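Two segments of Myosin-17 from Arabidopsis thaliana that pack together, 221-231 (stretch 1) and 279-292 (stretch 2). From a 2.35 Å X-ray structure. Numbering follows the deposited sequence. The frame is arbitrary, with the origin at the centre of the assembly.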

# COMPACT_ATOMS: atom_id res chain seq x y z
N SER A 221 8.96 8.66 -7.57
CA SER A 221 7.50 8.54 -7.32
C SER A 221 7.25 7.94 -5.93
O SER A 221 6.36 8.45 -5.23
CB SER A 221 6.82 7.74 -8.41
OG SER A 221 6.83 8.45 -9.64
N LEU A 222 8.01 6.92 -5.54
CA LEU A 222 7.91 6.31 -4.18
C LEU A 222 8.17 7.39 -3.12
O LEU A 222 7.37 7.48 -2.18
CB LEU A 222 8.91 5.15 -4.04
CG LEU A 222 8.63 3.91 -4.89
CD1 LEU A 222 9.70 2.85 -4.64
CD2 LEU A 222 7.25 3.33 -4.60
N ASN A 223 9.23 8.18 -3.30
CA ASN A 223 9.69 9.22 -2.34
C ASN A 223 8.67 10.36 -2.26
O ASN A 223 8.45 10.87 -1.15
CB ASN A 223 11.08 9.76 -2.69
CG ASN A 223 12.22 8.94 -2.11
OD1 ASN A 223 12.05 8.25 -1.11
ND2 ASN A 223 13.39 9.02 -2.73
N SER A 224 8.08 10.76 -3.39
CA SER A 224 7.02 11.80 -3.47
C SER A 224 5.89 11.45 -2.49
O SER A 224 5.58 12.29 -1.62
CB SER A 224 6.48 11.95 -4.86
OG SER A 224 7.53 12.22 -5.78
N TYR A 225 5.33 10.25 -2.62
CA TYR A 225 4.19 9.75 -1.82
C TYR A 225 4.64 9.58 -0.36
O TYR A 225 3.86 9.94 0.54
CB TYR A 225 3.60 8.48 -2.43
CG TYR A 225 2.76 8.72 -3.66
CD1 TYR A 225 3.36 9.07 -4.87
CD2 TYR A 225 1.38 8.62 -3.63
CE1 TYR A 225 2.61 9.30 -6.01
CE2 TYR A 225 0.61 8.85 -4.77
CZ TYR A 225 1.23 9.19 -5.96
OH TYR A 225 0.50 9.43 -7.09
N LEU A 226 5.85 9.07 -0.14
CA LEU A 226 6.44 8.93 1.22
C LEU A 226 6.47 10.31 1.90
O LEU A 226 5.97 10.42 3.03
CB LEU A 226 7.84 8.32 1.12
CG LEU A 226 8.61 8.18 2.44
CD1 LEU A 226 7.80 7.40 3.46
CD2 LEU A 226 9.96 7.52 2.21
N ASN A 227 7.02 11.32 1.22
CA ASN A 227 7.24 12.69 1.78
C ASN A 227 5.89 13.39 1.97
O ASN A 227 5.76 14.17 2.94
CB ASN A 227 8.18 13.52 0.91
CG ASN A 227 9.60 12.98 0.90
OD1 ASN A 227 10.10 12.51 1.92
ND2 ASN A 227 10.27 13.06 -0.24
N LEU A 228 4.92 13.13 1.09
CA LEU A 228 3.55 13.71 1.13
C LEU A 228 2.80 13.19 2.35
O LEU A 228 1.97 13.94 2.91
CB LEU A 228 2.81 13.34 -0.16
CG LEU A 228 1.34 13.74 -0.22
CD1 LEU A 228 1.18 15.25 -0.10
CD2 LEU A 228 0.70 13.25 -1.51
N MET A 229 3.05 11.94 2.75
CA MET A 229 2.39 11.29 3.91
C MET A 229 3.16 11.62 5.19
O MET A 229 2.53 11.65 6.26
CB MET A 229 2.32 9.77 3.71
CG MET A 229 1.29 9.37 2.66
SD MET A 229 1.06 7.58 2.54
CE MET A 229 2.65 7.08 1.90
N LYS A 230 4.47 11.89 5.08
CA LYS A 230 5.31 12.35 6.22
C LYS A 230 4.95 13.80 6.56
O LYS A 230 4.88 14.12 7.76
CB LYS A 230 6.80 12.17 5.89
CG LYS A 230 7.27 10.72 5.89
CD LYS A 230 8.71 10.55 5.47
CE LYS A 230 9.69 11.05 6.51
NZ LYS A 230 11.08 10.66 6.17
N ALA A 231 4.71 14.63 5.53
CA ALA A 231 4.29 16.04 5.64
C ALA A 231 2.92 16.13 6.33
O ALA A 231 2.68 17.12 7.05
CB ALA A 231 4.23 16.68 4.28
N GLU A 279 18.28 -0.22 -6.88
CA GLU A 279 17.64 1.12 -6.73
C GLU A 279 16.52 1.04 -5.68
O GLU A 279 16.47 1.92 -4.80
CB GLU A 279 17.07 1.61 -8.07
CG GLU A 279 18.13 2.15 -9.01
CD GLU A 279 18.57 3.58 -8.74
OE1 GLU A 279 17.92 4.27 -7.94
OE2 GLU A 279 19.58 4.00 -9.35
N LEU A 280 15.66 0.02 -5.77
CA LEU A 280 14.48 -0.16 -4.88
C LEU A 280 14.95 -0.58 -3.48
O LEU A 280 14.31 -0.15 -2.50
CB LEU A 280 13.54 -1.20 -5.49
CG LEU A 280 12.96 -0.86 -6.86
CD1 LEU A 280 12.03 -1.96 -7.34
CD2 LEU A 280 12.23 0.48 -6.83
N GLU A 281 16.01 -1.40 -3.38
CA GLU A 281 16.64 -1.79 -2.09
C GLU A 281 17.14 -0.52 -1.39
O GLU A 281 16.89 -0.38 -0.18
CB GLU A 281 17.79 -2.78 -2.31
CG GLU A 281 18.27 -3.44 -1.03
CD GLU A 281 19.47 -4.36 -1.18
OE1 GLU A 281 19.93 -4.55 -2.32
OE2 GLU A 281 19.93 -4.88 -0.15
N GLN A 282 17.83 0.35 -2.14
CA GLN A 282 18.40 1.63 -1.64
C GLN A 282 17.27 2.50 -1.07
O GLN A 282 17.47 3.08 0.01
CB GLN A 282 19.16 2.36 -2.76
CG GLN A 282 20.61 1.91 -2.89
CD GLN A 282 21.44 2.29 -1.69
OE1 GLN A 282 21.23 3.32 -1.06
NE2 GLN A 282 22.41 1.44 -1.36
N TRP A 283 16.14 2.58 -1.78
CA TRP A 283 14.93 3.32 -1.34
C TRP A 283 14.43 2.78 0.00
O TRP A 283 14.04 3.61 0.85
CB TRP A 283 13.82 3.26 -2.41
CG TRP A 283 12.58 3.96 -1.97
CD1 TRP A 283 12.22 5.25 -2.22
CD2 TRP A 283 11.54 3.41 -1.14
NE1 TRP A 283 11.02 5.53 -1.62
CE2 TRP A 283 10.58 4.43 -0.95
CE3 TRP A 283 11.33 2.16 -0.54
CZ2 TRP A 283 9.43 4.23 -0.19
CZ3 TRP A 283 10.19 1.96 0.21
CH2 TRP A 283 9.25 2.98 0.38
N CYS A 284 14.41 1.46 0.17
CA CYS A 284 13.94 0.77 1.40
C CYS A 284 14.86 1.11 2.58
O CYS A 284 14.34 1.25 3.71
CB CYS A 284 13.87 -0.75 1.22
SG CYS A 284 12.60 -1.29 0.04
N ILE A 285 16.16 1.27 2.32
CA ILE A 285 17.19 1.60 3.35
C ILE A 285 17.03 3.08 3.75
O ILE A 285 17.04 3.36 4.97
CB ILE A 285 18.61 1.29 2.84
CG1 ILE A 285 18.78 -0.20 2.53
CG2 ILE A 285 19.67 1.77 3.81
CD1 ILE A 285 19.90 -0.51 1.56
N GLU A 286 16.88 3.97 2.76
CA GLU A 286 16.71 5.43 2.96
C GLU A 286 15.40 5.70 3.71
O GLU A 286 15.44 6.45 4.70
CB GLU A 286 16.73 6.17 1.61
CG GLU A 286 18.11 6.24 0.97
CD GLU A 286 19.07 7.26 1.57
OE1 GLU A 286 18.60 8.21 2.23
OE2 GLU A 286 20.29 7.10 1.36
N ALA A 287 14.30 5.10 3.25
CA ALA A 287 12.95 5.20 3.86
C ALA A 287 12.98 4.66 5.30
O ALA A 287 12.25 5.22 6.14
CB ALA A 287 11.94 4.45 3.02
N THR A 288 13.79 3.62 5.55
CA THR A 288 13.95 2.90 6.84
C THR A 288 12.76 1.96 7.05
O THR A 288 11.71 2.19 6.41
CB THR A 288 14.13 3.84 8.05
OG1 THR A 288 12.90 4.49 8.34
CG2 THR A 288 15.21 4.87 7.83
N ASP A 289 12.91 0.95 7.91
CA ASP A 289 11.90 -0.11 8.18
C ASP A 289 10.63 0.52 8.76
O ASP A 289 9.56 -0.10 8.60
CB ASP A 289 12.46 -1.19 9.11
CG ASP A 289 13.52 -2.07 8.46
OD1 ASP A 289 13.21 -2.71 7.43
OD2 ASP A 289 14.66 -2.10 8.97
N GLU A 290 10.73 1.69 9.40
CA GLU A 290 9.59 2.43 10.02
C GLU A 290 8.56 2.80 8.95
O GLU A 290 7.36 2.80 9.28
CB GLU A 290 10.08 3.68 10.76
CG GLU A 290 8.95 4.57 11.24
CD GLU A 290 9.30 5.51 12.38
OE1 GLU A 290 9.59 5.02 13.49
OE2 GLU A 290 9.28 6.74 12.16
N TYR A 291 9.00 3.13 7.73
CA TYR A 291 8.13 3.61 6.62
C TYR A 291 8.11 2.62 5.45
O TYR A 291 7.14 2.66 4.68
CB TYR A 291 8.59 5.00 6.16
CG TYR A 291 8.29 6.10 7.14
CD1 TYR A 291 7.07 6.75 7.14
CD2 TYR A 291 9.23 6.49 8.08
CE1 TYR A 291 6.79 7.76 8.05
CE2 TYR A 291 8.97 7.50 8.99
CZ TYR A 291 7.74 8.14 8.97
OH TYR A 291 7.47 9.14 9.87
N ALA A 292 9.14 1.77 5.32
CA ALA A 292 9.26 0.74 4.26
C ALA A 292 8.61 -0.58 4.71
O ALA A 292 8.09 -1.30 3.84
CB ALA A 292 10.71 0.53 3.90

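Two helical segments of Myosin-17 pack side by side and run nearly parallel: the axes of helices 221-231 and 279-287 approach to 11.3 Å and differ in direction by 17°. At this spacing the two backbones do not touch each other, and the gap is bridged by side chains, chiefly Trp283 and Tyr291 from one side and Leu222, Leu226 and Lys230, one helical turn apart, from the other. The contact buries 404 Å², both sides summed.

Apolar packing dominates. Trp283, with chi1 near 180° (t), reaches across and lays one face of its indole against Leu222: Leu222 CB lies 3.6 Å from Trp283 CE2, and Leu222 CD1 sits 4.0 Å from the centroid of the five-membered ring of Trp283, only 7° off the ring normal, a CH-pi contact. The same methyl, Leu222 CD1, meets Leu280 CD2 at 4.1 Å. One turn on, Leu226 spreads its two methyls over different neighbours: Leu226 CD2 touches Ala287 CB at 3.7 Å and Trp283 CZ2 at 4.1 Å, while Leu226 CD1 packs on Tyr291 CB at 3.7 Å. The break at Thr288, where phi turns positive, separates helix 279-287 from the short helix 289-292 that carries Tyr291 into this contact.

The aliphatic part of Lys230 covers the Tyr291 ring, with Lys230 CG 3.7 Å from Tyr291 CE1 and Lys230 CD over one face. The charged end contributes little: Lys230 NZ is 5.0 Å from the Tyr291 ring centroid, at most a weak cation-pi attraction.

Polar contacts are sparse, and no clear hydrogen bond joins the segments. The closest polar approach is Asn223 OD1 to Trp283 NE1, 3.0 Å; the geometry leaves its nature open. Within the second segment, Thr288 OG1 donates a very short hydrogen bond, 2.4 Å, to Ala287 O at the helix break.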